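Local coordinates for ANGPTL4 C-terminal chain (Homo sapiens, PDB 6U1U), which forms the fibrinogen-like domain of a secreted protein that inactivates lipoprotein lipase and thereby regulates triglyceride clearance from the blood, at residues D84-L89 with S106-G111; V91-W96 with I194-W199; A115-L120 with G137-F142; A158-G163 with K189-I194. All blocks are in the same frame, centred on the assembly; numbering follows the deposited sequence.

Contact 1. Residues D84-L89 with S106-G111; sequences DRNSRL and SVHLGG
S87 and V107 face each other as an antiparallel hydrogen-bonded pair in the hairpin of strands 87-94 and 100-109, and each satisfies the other's backbone. S87 N donates a hydrogen bond to V107 O at 2.9 Å, and V107 N returns the bond to S87 O at 2.8 Å. S87 O also takes a CA-H...O contact from S106. Farther along the pair, a water links the two segments: it donates to R85 O at 2.7 Å and accepts from L109 N at 2.9 Å. R85 O has a second donor in S87 OG, which sits above the carbonyl plane; with OG beside its own backbone N (chi1 -60°), the hydroxyl faces back along the chain. H108 packs against residues 84-86, ahead of S87. N86 CA lies over one face of its ring, 3.7 Å from the centroid in a CH-pi contact, while D84 O meets H108 CD2 in the ring plane at 3.3 Å. An alanine in place of H108 would probably cost N86 CA the ring face it rests on and D84 O its contact at the ring edge, leaving residues 84-86 less firmly packed. L89 CB meets V107 CG2 at 4.0 Å, and both residues touch the bound palmitic acid. Backbone polarity is thus paired directly at S87 and V107 and, between R85 and L109, through a water, with the buried L89 and V107 presenting only hydrocarbon to the lipid.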
loop_
_atom_site.group_PDB
_atom_site.type_symbol
_atom_site.label_atom_id
_atom_site.label_comp_id
_atom_site.label_asym_id
_atom_site.label_seq_id
_atom_site.Cartn_x
_atom_site.Cartn_y
_atom_site.Cartn_z
ATOM N N ASP A 84 -15.715 -2.847 6.145
ATOM C CA ASP A 84 -16.206 -1.544 5.717
ATOM C C ASP A 84 -15.825 -0.410 6.654
ATOM O O ASP A 84 -16.391 0.680 6.536
ATOM C CB ASP A 84 -17.741 -1.560 5.621
ATOM C CG ASP A 84 -18.255 -2.461 4.529
ATOM O OD1 ASP A 84 -17.512 -2.726 3.556
ATOM O OD2 ASP A 84 -19.420 -2.913 4.653
ATOM N N ARG A 85 -14.911 -0.620 7.589
ATOM C CA ARG A 85 -14.629 0.418 8.571
ATOM C C ARG A 85 -13.723 1.501 8.011
ATOM O O ARG A 85 -12.856 1.241 7.173
ATOM C CB ARG A 85 -13.993 -0.214 9.807
ATOM C CG ARG A 85 -14.874 -1.323 10.302
ATOM C CD ARG A 85 -14.690 -1.580 11.731
ATOM N NE ARG A 85 -13.667 -2.588 11.933
ATOM C CZ ARG A 85 -12.939 -2.662 13.046
ATOM N NH1 ARG A 85 -13.142 -1.779 14.022
ATOM N NH2 ARG A 85 -12.012 -3.596 13.174
ATOM N N ASN A 86 -13.932 2.725 8.489
ATOM C CA ASN A 86 -12.936 3.782 8.329
ATOM C C ASN A 86 -11.643 3.323 8.995
ATOM O O ASN A 86 -11.670 2.760 10.091
ATOM C CB ASN A 86 -13.454 5.085 8.962
ATOM C CG ASN A 86 -12.703 6.345 8.511
ATOM O OD1 ASN A 86 -12.013 6.364 7.479
ATOM N ND2 ASN A 86 -12.858 7.429 9.292
ATOM N N SER A 87 -10.516 3.513 8.307
ATOM C CA SER A 87 -9.241 2.965 8.743
ATOM C C SER A 87 -8.161 4.017 8.580
ATOM O O SER A 87 -8.212 4.837 7.664
ATOM C CB SER A 87 -8.868 1.695 7.936
ATOM O OG SER A 87 -9.856 0.695 8.116
ATOM N N ARG A 88 -7.162 3.995 9.466
ATOM C CA ARG A 88 -5.985 4.833 9.274
ATOM C C ARG A 88 -4.963 4.085 8.434
ATOM O O ARG A 88 -4.623 2.944 8.748
ATOM C CB ARG A 88 -5.342 5.203 10.624
ATOM C CG ARG A 88 -6.353 5.753 11.632
ATOM C CD ARG A 88 -5.700 6.155 12.977
ATOM N NE ARG A 88 -6.703 6.841 13.789
ATOM C CZ ARG A 88 -7.572 6.221 14.581
ATOM N NH1 ARG A 88 -7.517 4.894 14.747
ATOM N NH2 ARG A 88 -8.485 6.930 15.241
ATOM N N LEU A 89 -4.483 4.721 7.377
ATOM C CA LEU A 89 -3.441 4.145 6.503
ATOM C C LEU A 89 -2.164 4.959 6.704
ATOM O O LEU A 89 -2.187 6.082 6.403
ATOM C CB LEU A 89 -3.886 4.217 5.043
ATOM C CG LEU A 89 -2.887 3.716 4.013
ATOM C CD1 LEU A 89 -2.455 2.307 4.312
ATOM C CD2 LEU A 89 -3.476 3.768 2.625
ATOM N N SER A 106 -6.881 8.908 6.427
ATOM C CA SER A 106 -8.055 8.101 6.733
ATOM C C SER A 106 -8.623 7.584 5.416
ATOM O O SER A 106 -8.775 8.355 4.485
ATOM C CB SER A 106 -9.111 8.927 7.469
ATOM O OG SER A 106 -8.599 9.283 8.742
ATOM N N VAL A 107 -8.861 6.278 5.318
ATOM C CA VAL A 107 -9.373 5.671 4.085
ATOM C C VAL A 107 -10.472 4.670 4.411
ATOM O O VAL A 107 -10.586 4.181 5.537
ATOM C CB VAL A 107 -8.260 4.943 3.271
ATOM C CG1 VAL A 107 -7.089 5.886 3.013
ATOM C CG2 VAL A 107 -7.756 3.692 4.033
ATOM N N HIS A 108 -11.262 4.333 3.384
ATOM C CA HIS A 108 -11.986 3.074 3.343
ATOM C C HIS A 108 -11.413 2.217 2.224
ATOM O O HIS A 108 -10.855 2.732 1.246
ATOM C CB HIS A 108 -13.497 3.295 3.104
ATOM C CG HIS A 108 -14.203 3.919 4.268
ATOM N ND1 HIS A 108 -14.133 5.266 4.552
ATOM C CD2 HIS A 108 -15.006 3.375 5.215
ATOM C CE1 HIS A 108 -14.869 5.528 5.624
ATOM N NE2 HIS A 108 -15.394 4.395 6.057
ATOM N N LEU A 109 -11.574 0.905 2.357
ATOM C CA LEU A 109 -11.056 -0.023 1.354
ATOM C C LEU A 109 -12.186 -0.935 0.936
ATOM O O LEU A 109 -12.737 -1.658 1.778
ATOM C CB LEU A 109 -9.904 -0.855 1.899
ATOM C CG LEU A 109 -9.367 -1.924 0.932
ATOM C CD1 LEU A 109 -8.630 -1.231 -0.242
ATOM C CD2 LEU A 109 -8.413 -2.893 1.623
ATOM N N GLY A 110 -12.502 -0.938 -0.349
ATOM C CA GLY A 110 -13.517 -1.850 -0.832
ATOM C C GLY A 110 -12.999 -3.270 -1.027
ATOM O O GLY A 110 -11.798 -3.535 -1.037
ATOM N N GLY A 111 -13.937 -4.210 -1.176
ATOM C CA GLY A 111 -13.597 -5.591 -1.437
ATOM C C GLY A 111 -13.309 -5.870 -2.908
ATOM O O GLY A 111 -13.197 -4.968 -3.742
HETATM O O HOH W 1 -12.959 -0.009 4.752
#

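Contact 2. Residues V91-W96 with I194-W199; sequences VQLRDW and IFWKTW. With PLM (palmitic acid), chain B.
W196 lays its indole against L93 and V91, and its side chain can be followed outward from the backbone. CB starts 3.6 Å from L93 CD1. CG is anti to the backbone N (chi1 -170°), and the same methyl covers the five-membered ring in a CH-pi contact, 4.0 Å from its centroid. Further out, V91 and W196 reach toward each other tip to tip, V91 CG1 lying over the ring face 3.9 Å from W196 CZ3. At the far rim W196 CH2 reaches the palmitic acid, whose CE sits in the indole plane 3.6 Å away. Here, in the fibrinogen-like domain, segment 194-199 packs on strand 87-94 of the large antiparallel sheet and lines the lipid site. An alanine at W196 would probably open a gap between V91 and the palmitic acid and take away the indole face that L93 CD1 packs on, though the contact with CB would remain. K197 holds the other end of the lipid: NZ bonds carboxylate O1 at 3.1 Å and O2 at 3.2 Å, and also S171 O, while T169 OG1 bonds the acid too. W199 brings CZ3 to L93 CB at 3.7 Å. Its CH2 touches the CB of D95, whose carboxylate plane is only 8° from parallel to the W199 indole; OD2 is in a salt bridge with R200, and OD1 accepts from the backbone N of D97 and of N99.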
loop_
_atom_site.group_PDB
_atom_site.type_symbol
_atom_site.label_atom_id
_atom_site.label_comp_id
_atom_site.label_asym_id
_atom_site.label_seq_id
_atom_site.Cartn_x
_atom_site.Cartn_y
_atom_site.Cartn_z
ATOM N N VAL A 91 1.766 5.682 5.793
ATOM C CA VAL A 91 2.676 5.480 4.679
ATOM C C VAL A 91 4.013 6.036 5.132
ATOM O O VAL A 91 4.093 7.212 5.498
ATOM C CB VAL A 91 2.185 6.190 3.410
ATOM C CG1 VAL A 91 3.250 6.088 2.303
ATOM C CG2 VAL A 91 0.849 5.567 2.926
ATOM N N GLN A 92 5.045 5.197 5.154
ATOM C CA GLN A 92 6.349 5.608 5.674
ATOM C C GLN A 92 7.388 5.434 4.586
ATOM O O GLN A 92 7.485 4.355 3.985
ATOM C CB GLN A 92 6.705 4.820 6.923
ATOM C CG GLN A 92 5.509 4.916 7.901
ATOM C CD GLN A 92 5.700 4.340 9.287
ATOM O OE1 GLN A 92 6.507 3.431 9.519
ATOM N NE2 GLN A 92 4.893 4.848 10.225
ATOM N N LEU A 93 8.156 6.502 4.331
ATOM C CA LEU A 93 9.083 6.565 3.209
ATOM C C LEU A 93 10.476 6.910 3.710
ATOM O O LEU A 93 10.628 7.679 4.658
ATOM C CB LEU A 93 8.653 7.631 2.178
ATOM C CG LEU A 93 7.157 7.682 1.815
ATOM C CD1 LEU A 93 6.801 8.924 0.967
ATOM C CD2 LEU A 93 6.754 6.391 1.065
ATOM N N ARG A 94 11.505 6.340 3.056
ATOM C CA ARG A 94 12.888 6.612 3.443
ATOM C C ARG A 94 13.694 6.915 2.190
ATOM O O ARG A 94 13.553 6.220 1.171
ATOM C CB ARG A 94 13.509 5.423 4.209
ATOM C CG ARG A 94 14.923 5.704 4.747
ATOM C CD ARG A 94 15.568 4.431 5.294
ATOM N NE ARG A 94 14.706 3.734 6.255
ATOM C CZ ARG A 94 14.736 2.419 6.484
ATOM N NH1 ARG A 94 15.590 1.639 5.813
ATOM N NH2 ARG A 94 13.910 1.878 7.389
ATOM N N ASP A 95 14.531 7.957 2.244
ATOM C CA ASP A 95 15.318 8.261 1.063
ATOM C C ASP A 95 16.731 7.749 1.287
ATOM O O ASP A 95 17.032 7.103 2.293
ATOM C CB ASP A 95 15.268 9.761 0.700
ATOM C CG ASP A 95 15.982 10.658 1.714
ATOM O OD1 ASP A 95 16.811 10.161 2.502
ATOM O OD2 ASP A 95 15.689 11.870 1.713
ATOM N N TRP A 96 17.597 8.015 0.317
ATOM C CA TRP A 96 18.923 7.414 0.361
ATOM C C TRP A 96 19.892 8.189 1.233
ATOM O O TRP A 96 21.026 7.733 1.436
ATOM C CB TRP A 96 19.463 7.278 -1.051
ATOM C CG TRP A 96 18.801 6.127 -1.772
ATOM C CD1 TRP A 96 17.688 6.201 -2.546
ATOM C CD2 TRP A 96 19.197 4.753 -1.759
ATOM N NE1 TRP A 96 17.366 4.956 -3.016
ATOM C CE2 TRP A 96 18.276 4.050 -2.555
ATOM C CE3 TRP A 96 20.238 4.044 -1.146
ATOM C CZ2 TRP A 96 18.369 2.676 -2.777
ATOM C CZ3 TRP A 96 20.336 2.670 -1.367
ATOM C CH2 TRP A 96 19.404 1.999 -2.173
ATOM N N ILE A 194 10.092 3.007 -7.418
ATOM C CA ILE A 194 9.362 3.176 -6.159
ATOM C C ILE A 194 9.339 4.667 -5.876
ATOM O O ILE A 194 10.362 5.237 -5.482
ATOM C CB ILE A 194 10.049 2.416 -5.028
ATOM C CG1 ILE A 194 10.105 0.932 -5.368
ATOM C CG2 ILE A 194 9.343 2.604 -3.676
ATOM C CD1 ILE A 194 10.939 0.168 -4.358
ATOM N N PHE A 195 8.193 5.320 -6.066
ATOM C CA PHE A 195 8.208 6.773 -5.957
ATOM C C PHE A 195 6.982 7.277 -5.213
ATOM O O PHE A 195 5.932 6.630 -5.174
ATOM C CB PHE A 195 8.306 7.436 -7.345
ATOM C CG PHE A 195 7.044 7.353 -8.169
ATOM C CD1 PHE A 195 6.747 6.205 -8.914
ATOM C CD2 PHE A 195 6.161 8.440 -8.228
ATOM C CE1 PHE A 195 5.570 6.157 -9.677
ATOM C CE2 PHE A 195 5.002 8.393 -9.008
ATOM C CZ PHE A 195 4.716 7.260 -9.724
ATOM N N TRP A 196 7.090 8.482 -4.684
ATOM C CA TRP A 196 5.990 9.271 -4.072
ATOM C C TRP A 196 6.278 10.705 -4.535
ATOM O O TRP A 196 7.131 11.318 -3.982
ATOM C CB TRP A 196 5.971 9.147 -2.557
ATOM C CG TRP A 196 4.758 9.730 -1.912
ATOM C CD1 TRP A 196 4.561 11.013 -1.529
ATOM C CD2 TRP A 196 3.573 9.024 -1.533
ATOM N NE1 TRP A 196 3.340 11.167 -0.967
ATOM C CE2 TRP A 196 2.702 9.967 -0.958
ATOM C CE3 TRP A 196 3.164 7.700 -1.641
ATOM C CZ2 TRP A 196 1.454 9.615 -0.475
ATOM C CZ3 TRP A 196 1.934 7.350 -1.165
ATOM C CH2 TRP A 196 1.090 8.301 -0.610
ATOM N N LYS A 197 5.526 11.178 -5.510
ATOM C CA LYS A 197 5.950 12.353 -6.273
ATOM C C LYS A 197 6.118 13.576 -5.381
ATOM O O LYS A 197 7.145 14.266 -5.453
ATOM C CB LYS A 197 4.956 12.635 -7.397
ATOM C CG LYS A 197 5.344 13.910 -8.230
ATOM C CD LYS A 197 4.518 13.993 -9.483
ATOM C CE LYS A 197 3.122 14.525 -9.166
ATOM N NZ LYS A 197 2.145 14.297 -10.291
ATOM N N THR A 198 5.176 13.803 -4.474
ATOM C CA THR A 198 5.185 15.038 -3.684
ATOM C C THR A 198 6.233 15.083 -2.579
ATOM O O THR A 198 6.407 16.148 -1.975
ATOM C CB THR A 198 3.806 15.282 -3.064
ATOM O OG1 THR A 198 3.406 14.135 -2.307
ATOM C CG2 THR A 198 2.786 15.533 -4.134
ATOM N N TRP A 199 6.949 13.996 -2.288
ATOM C CA TRP A 199 8.070 14.093 -1.352
ATOM C C TRP A 199 9.377 14.328 -2.112
ATOM O O TRP A 199 9.902 15.444 -2.121
ATOM C CB TRP A 199 8.134 12.867 -0.436
ATOM C CG TRP A 199 9.130 13.051 0.681
ATOM C CD1 TRP A 199 9.330 14.192 1.415
ATOM C CD2 TRP A 199 10.056 12.077 1.187
ATOM N NE1 TRP A 199 10.335 13.992 2.335
ATOM C CE2 TRP A 199 10.799 12.706 2.215
ATOM C CE3 TRP A 199 10.352 10.747 0.858
ATOM C CZ2 TRP A 199 11.779 12.038 2.941
ATOM C CZ3 TRP A 199 11.353 10.080 1.588
ATOM C CH2 TRP A 199 12.055 10.731 2.606
HETATM C C1 PLM B . -1.162 13.378 -9.375
HETATM O O1 PLM B . -0.620 12.817 -10.354
HETATM O O2 PLM B . -0.581 14.197 -8.652
HETATM C C2 PLM B . -2.634 13.092 -9.104
HETATM C C3 PLM B . -3.148 13.110 -7.696
HETATM C C4 PLM B . -4.249 12.083 -7.481
HETATM C C5 PLM B . -4.422 11.588 -6.071
HETATM C C6 PLM B . -4.994 10.188 -5.946
HETATM C C7 PLM B . -4.570 9.453 -4.701
HETATM C C8 PLM B . -4.624 7.948 -4.750
HETATM C C9 PLM B . -3.322 7.328 -5.118
HETATM C CA PLM B . -2.880 6.215 -4.263
HETATM C CB PLM B . -2.501 6.568 -2.880
HETATM C CC PLM B . -2.461 5.381 -2.002
HETATM C CD PLM B . -1.761 5.567 -0.728
HETATM C CE PLM B . -2.139 6.826 -0.050
HETATM C CF PLM B . -3.086 6.700 1.079
HETATM C CG PLM B . -4.415 7.312 0.785
#

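Contact 3. Residues A115-L120 with G137-F142; sequences AYSLQL and GLSVPF
The antiparallel pairing of L118 with V140 and L120 with L138 joins strand 138-140 to strand 118-120 in the large sheet. Four backbone bonds hold it. L120 N to L138 O is the shortest at 2.7 Å and nearly straight (176°), with L138 N answering to L120 O. L118 and V140 exchange the other two, and there V140 O receives its donor tilted 32° from the carbonyl plane. In the fibrinogen-like fold this pair carries on from strand 100-109, and the face bearing L118 and L120 touches the palmitic acid. G137 has backbone angles that a residue with a side chain could hardly adopt, and a CB here would run into L120 O. On the other face, S139 OG sits 3.4 Å from S117 CB and bonds two waters. One water donates to S117 OG at 2.7 Å, and the other accepts from Q119 NE2. S117 OG has a further bond to T114 O. Ahead of strand 118-120, A115 and Y116 both adopt left-handed backbone angles, and the pairing continues as F142 N to A115 O at 3.0 Å. A115 CB rests on P141 CB at 3.9 Å. F142 turns its ring away to meet W166 edge-to-face, and Y116 OH bonds E76.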
loop_
_atom_site.group_PDB
_atom_site.type_symbol
_atom_site.label_atom_id
_atom_site.label_comp_id
_atom_site.label_asym_id
_atom_site.label_seq_id
_atom_site.Cartn_x
_atom_site.Cartn_y
_atom_site.Cartn_z
ATOM N N ALA A 115 -12.673 -4.056 -7.127
ATOM C CA ALA A 115 -11.245 -4.134 -7.452
ATOM C C ALA A 115 -10.407 -3.537 -6.320
ATOM O O ALA A 115 -9.413 -2.859 -6.573
ATOM C CB ALA A 115 -10.891 -3.448 -8.781
ATOM N N TYR A 116 -10.822 -3.806 -5.081
ATOM C CA TYR A 116 -10.127 -3.334 -3.874
ATOM C C TYR A 116 -9.849 -1.824 -3.947
ATOM O O TYR A 116 -8.722 -1.359 -3.751
ATOM C CB TYR A 116 -8.833 -4.123 -3.646
ATOM C CG TYR A 116 -9.067 -5.613 -3.432
ATOM C CD1 TYR A 116 -9.636 -6.076 -2.256
ATOM C CD2 TYR A 116 -8.722 -6.550 -4.407
ATOM C CE1 TYR A 116 -9.852 -7.435 -2.036
ATOM C CE2 TYR A 116 -8.933 -7.918 -4.189
ATOM C CZ TYR A 116 -9.498 -8.339 -3.009
ATOM O OH TYR A 116 -9.712 -9.669 -2.775
ATOM N N SER A 117 -10.905 -1.058 -4.232
ATOM C CA SER A 117 -10.768 0.388 -4.383
ATOM C C SER A 117 -10.451 1.074 -3.066
ATOM O O SER A 117 -11.044 0.770 -2.027
ATOM C CB SER A 117 -12.058 1.002 -4.923
ATOM O OG SER A 117 -12.220 0.619 -6.284
ATOM N N LEU A 118 -9.551 2.042 -3.140
ATOM C CA LEU A 118 -9.331 2.966 -2.041
ATOM C C LEU A 118 -10.366 4.058 -2.186
ATOM O O LEU A 118 -10.510 4.646 -3.270
ATOM C CB LEU A 118 -7.934 3.551 -2.096
ATOM C CG LEU A 118 -7.142 3.835 -0.836
ATOM C CD1 LEU A 118 -7.183 2.657 0.129
ATOM C CD2 LEU A 118 -5.715 4.135 -1.299
ATOM N N GLN A 119 -11.136 4.254 -1.128
ATOM C CA GLN A 119 -12.243 5.200 -1.104
ATOM C C GLN A 119 -11.839 6.368 -0.215
ATOM O O GLN A 119 -11.590 6.182 0.984
ATOM C CB GLN A 119 -13.496 4.488 -0.605
ATOM C CG GLN A 119 -13.854 3.341 -1.572
ATOM C CD GLN A 119 -14.645 2.216 -0.943
ATOM O OE1 GLN A 119 -14.875 2.187 0.273
ATOM N NE2 GLN A 119 -15.048 1.258 -1.773
ATOM N N LEU A 120 -11.714 7.524 -0.843
ATOM C CA LEU A 120 -11.231 8.715 -0.144
ATOM C C LEU A 120 -12.319 9.780 -0.032
ATOM O O LEU A 120 -12.985 10.022 -0.980
ATOM C CB LEU A 120 -10.038 9.258 -0.931
ATOM C CG LEU A 120 -8.907 8.274 -1.199
ATOM C CD1 LEU A 120 -7.809 8.902 -2.021
ATOM C CD2 LEU A 120 -8.345 7.774 0.105
ATOM N N GLY A 137 -16.463 12.301 -2.804
ATOM C CA GLY A 137 -15.118 11.748 -2.673
ATOM C C GLY A 137 -14.607 11.127 -3.961
ATOM O O GLY A 137 -15.067 11.413 -5.065
ATOM N N LEU A 138 -13.642 10.233 -3.794
ATOM C CA LEU A 138 -12.896 9.660 -4.902
ATOM C C LEU A 138 -12.707 8.176 -4.616
ATOM O O LEU A 138 -12.386 7.820 -3.487
ATOM C CB LEU A 138 -11.538 10.377 -5.001
ATOM C CG LEU A 138 -10.488 9.864 -5.980
ATOM C CD1 LEU A 138 -11.063 9.760 -7.388
ATOM C CD2 LEU A 138 -9.301 10.815 -5.962
ATOM N N SER A 139 -12.925 7.318 -5.616
ATOM C CA SER A 139 -12.694 5.879 -5.492
ATOM C C SER A 139 -11.632 5.509 -6.526
ATOM O O SER A 139 -11.743 5.900 -7.695
ATOM C CB SER A 139 -14.014 5.128 -5.715
ATOM O OG SER A 139 -13.830 3.742 -5.907
ATOM N N VAL A 140 -10.552 4.858 -6.097
ATOM C CA VAL A 140 -9.459 4.513 -6.997
ATOM C C VAL A 140 -9.258 3.000 -6.944
ATOM O O VAL A 140 -8.865 2.472 -5.902
ATOM C CB VAL A 140 -8.146 5.228 -6.625
ATOM C CG1 VAL A 140 -7.069 4.893 -7.627
ATOM C CG2 VAL A 140 -8.333 6.769 -6.574
ATOM N N PRO A 141 -9.485 2.267 -8.025
ATOM C CA PRO A 141 -9.278 0.810 -7.983
ATOM C C PRO A 141 -7.805 0.448 -7.968
ATOM O O PRO A 141 -6.937 1.198 -8.413
ATOM C CB PRO A 141 -9.939 0.311 -9.280
ATOM C CG PRO A 141 -9.797 1.463 -10.218
ATOM C CD PRO A 141 -9.976 2.723 -9.344
ATOM N N PHE A 142 -7.534 -0.754 -7.464
ATOM C CA PHE A 142 -6.202 -1.329 -7.590
ATOM C C PHE A 142 -6.005 -1.880 -8.996
ATOM O O PHE A 142 -6.932 -2.454 -9.572
ATOM C CB PHE A 142 -6.041 -2.465 -6.574
ATOM C CG PHE A 142 -4.623 -2.793 -6.259
ATOM C CD1 PHE A 142 -3.937 -2.021 -5.313
ATOM C CD2 PHE A 142 -3.971 -3.860 -6.881
ATOM C CE1 PHE A 142 -2.628 -2.316 -4.986
ATOM C CE2 PHE A 142 -2.650 -4.168 -6.574
ATOM C CZ PHE A 142 -1.975 -3.416 -5.617
HETATM O O HOH W 2 -13.765 2.076 -8.007
HETATM O O HOH W 3 -15.554 2.025 -4.518
#

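Contact 4. Residues A158-G163 with K189-I194; sequences AKSLSG and KLKKGI
L161 and K191 cross their side chains at about a right angle where the end of helix 157-160 meets the type I turn L190-G193, near the periphery of the fibrinogen-like domain. The leucine methyl CD2 presses into the lysine chain: it lies only 3.4 Å from K191 CG, tighter than usual for two carbons, and is followed by CD and CE, the latter at 3.6 Å. The aliphatic part of K191 thus runs past L161, and its CE reaches S160 O. K192 approaches the same helix end differently. Its CG is anti to the carbonyl carbon (chi1 -56°), its CG, CD and CE pass within contact of the S160 and L161 carbonyl oxygens, and a bend at chi4 (-99°) turns NZ in. The ammonium of K192 bonds L161 O at 2.7 Å and makes a weaker bond to S160 O at 3.2 Å. Carbonyl oxygens at and just past a helix C-terminus carry partial negative charge, so they would probably favour the ammonium. C157, which begins this helix, is tied to C170 by a disulfide. K191 O accepts a hydrogen bond from R202 NH2. S162, just beyond, points its CB at the turn, 3.6 Å from K192 O.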
loop_
_atom_site.group_PDB
_atom_site.type_symbol
_atom_site.label_atom_id
_atom_site.label_comp_id
_atom_site.label_asym_id
_atom_site.label_seq_id
_atom_site.Cartn_x
_atom_site.Cartn_y
_atom_site.Cartn_z
ATOM N N ALA A 158 -0.366 -0.059 -15.163
ATOM C CA ALA A 158 0.474 -1.015 -14.462
ATOM C C ALA A 158 1.488 -1.663 -15.405
ATOM O O ALA A 158 2.643 -1.903 -15.032
ATOM C CB ALA A 158 -0.402 -2.074 -13.787
ATOM N N LYS A 159 1.080 -1.951 -16.634
ATOM C CA LYS A 159 2.035 -2.559 -17.559
ATOM C C LYS A 159 3.155 -1.587 -17.924
ATOM O O LYS A 159 4.310 -1.992 -18.086
ATOM C CB LYS A 159 1.294 -3.033 -18.818
ATOM C CG LYS A 159 2.000 -4.162 -19.554
ATOM C CD LYS A 159 1.002 -5.166 -20.135
ATOM C CE LYS A 159 0.787 -4.929 -21.626
ATOM N NZ LYS A 159 -0.213 -5.898 -22.200
ATOM N N SER A 160 2.834 -0.299 -18.071
ATOM C CA SER A 160 3.865 0.653 -18.448
ATOM C C SER A 160 4.828 0.904 -17.299
ATOM O O SER A 160 5.994 1.209 -17.532
ATOM C CB SER A 160 3.225 1.955 -18.952
ATOM O OG SER A 160 2.992 2.868 -17.905
ATOM N N LEU A 161 4.379 0.746 -16.060
ATOM C CA LEU A 161 5.293 0.890 -14.941
ATOM C C LEU A 161 5.712 -0.497 -14.452
ATOM O O LEU A 161 6.249 -1.308 -15.219
ATOM C CB LEU A 161 4.630 1.726 -13.841
ATOM C CG LEU A 161 4.123 3.103 -14.284
ATOM C CD1 LEU A 161 3.656 3.957 -13.065
ATOM C CD2 LEU A 161 5.159 3.845 -15.099
ATOM N N SER A 162 5.456 -0.796 -13.186
ATOM C CA SER A 162 5.822 -2.096 -12.637
ATOM C C SER A 162 4.996 -2.302 -11.379
ATOM O O SER A 162 4.691 -1.341 -10.682
ATOM C CB SER A 162 7.304 -2.157 -12.291
ATOM O OG SER A 162 7.701 -3.445 -11.845
ATOM N N GLY A 163 4.630 -3.537 -11.095
ATOM C CA GLY A 163 3.962 -3.785 -9.817
ATOM C C GLY A 163 2.469 -3.542 -9.874
ATOM O O GLY A 163 1.847 -3.446 -10.939
ATOM N N LYS A 189 13.743 4.090 -16.883
ATOM C CA LYS A 189 13.712 2.972 -15.936
ATOM C C LYS A 189 13.147 3.515 -14.636
ATOM O O LYS A 189 12.259 2.914 -14.136
ATOM C CB LYS A 189 15.097 2.327 -15.817
ATOM C CG LYS A 189 15.410 1.246 -16.842
ATOM C CD LYS A 189 16.888 1.200 -17.209
ATOM C CE LYS A 189 17.417 -0.158 -17.632
ATOM N NZ LYS A 189 18.897 -0.138 -17.777
ATOM N N LEU A 190 13.643 4.658 -14.173
ATOM C CA LEU A 190 13.197 5.214 -12.886
ATOM C C LEU A 190 11.698 5.485 -12.885
ATOM O O LEU A 190 11.060 5.455 -11.817
ATOM C CB LEU A 190 13.943 6.514 -12.524
ATOM C CG LEU A 190 15.400 6.442 -12.082
ATOM C CD1 LEU A 190 16.024 7.842 -12.022
ATOM C CD2 LEU A 190 15.568 5.702 -10.742
ATOM N N LYS A 191 11.126 5.723 -14.065
ATOM C CA LYS A 191 9.668 5.783 -14.194
ATOM C C LYS A 191 8.984 4.526 -13.642
ATOM O O LYS A 191 7.846 4.597 -13.153
ATOM C CB LYS A 191 9.312 5.985 -15.664
ATOM C CG LYS A 191 8.055 5.364 -16.134
ATOM C CD LYS A 191 8.166 4.815 -17.574
ATOM C CE LYS A 191 6.765 4.617 -18.171
ATOM N NZ LYS A 191 6.766 4.337 -19.649
ATOM N N LYS A 192 9.629 3.372 -13.750
ATOM C CA LYS A 192 9.052 2.137 -13.226
ATOM C C LYS A 192 9.438 1.882 -11.781
ATOM O O LYS A 192 9.225 0.771 -11.292
ATOM C CB LYS A 192 9.485 0.943 -14.075
ATOM C CG LYS A 192 9.133 1.081 -15.565
ATOM C CD LYS A 192 9.647 -0.110 -16.345
ATOM C CE LYS A 192 8.829 -0.324 -17.616
ATOM N NZ LYS A 192 7.784 -1.387 -17.460
ATOM N N GLY A 193 9.982 2.881 -11.080
ATOM C CA GLY A 193 10.528 2.692 -9.754
ATOM C C GLY A 193 9.531 2.893 -8.620
ATOM O O GLY A 193 8.316 2.977 -8.823
ATOM N N ILE A 194 10.092 3.007 -7.418
ATOM C CA ILE A 194 9.362 3.176 -6.159
ATOM C C ILE A 194 9.339 4.667 -5.876
ATOM O O ILE A 194 10.362 5.237 -5.482
ATOM C CB ILE A 194 10.049 2.416 -5.028
ATOM C CG1 ILE A 194 10.105 0.932 -5.368
ATOM C CG2 ILE A 194 9.343 2.604 -3.676
ATOM C CD1 ILE A 194 10.939 0.168 -4.358
#

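How the contacts relate
Contact 2 is the most buried, with its hydrophobic packing and an indole that reaches the lipid. Contacts 1 and 3 are partly buried, with an apolar face to the palmitic acid and water-bridged polar groups beyond it. Contact 4 lies farthest from the chain's centre and relies on lysine chains, with a charged amine on helix-end carbonyls. Contacts 1 and 2 both use strand 87-94. Contacts 1 and 3 are joined within the same sheet, where Q119 N meets H108 O and G110 N meets S117 O, each at 2.8 Å. Contacts 2 and 4 share I194, on the way from the surface turn into the interior. Contacts 1 and 4 stand about 26 Å apart, centre to centre.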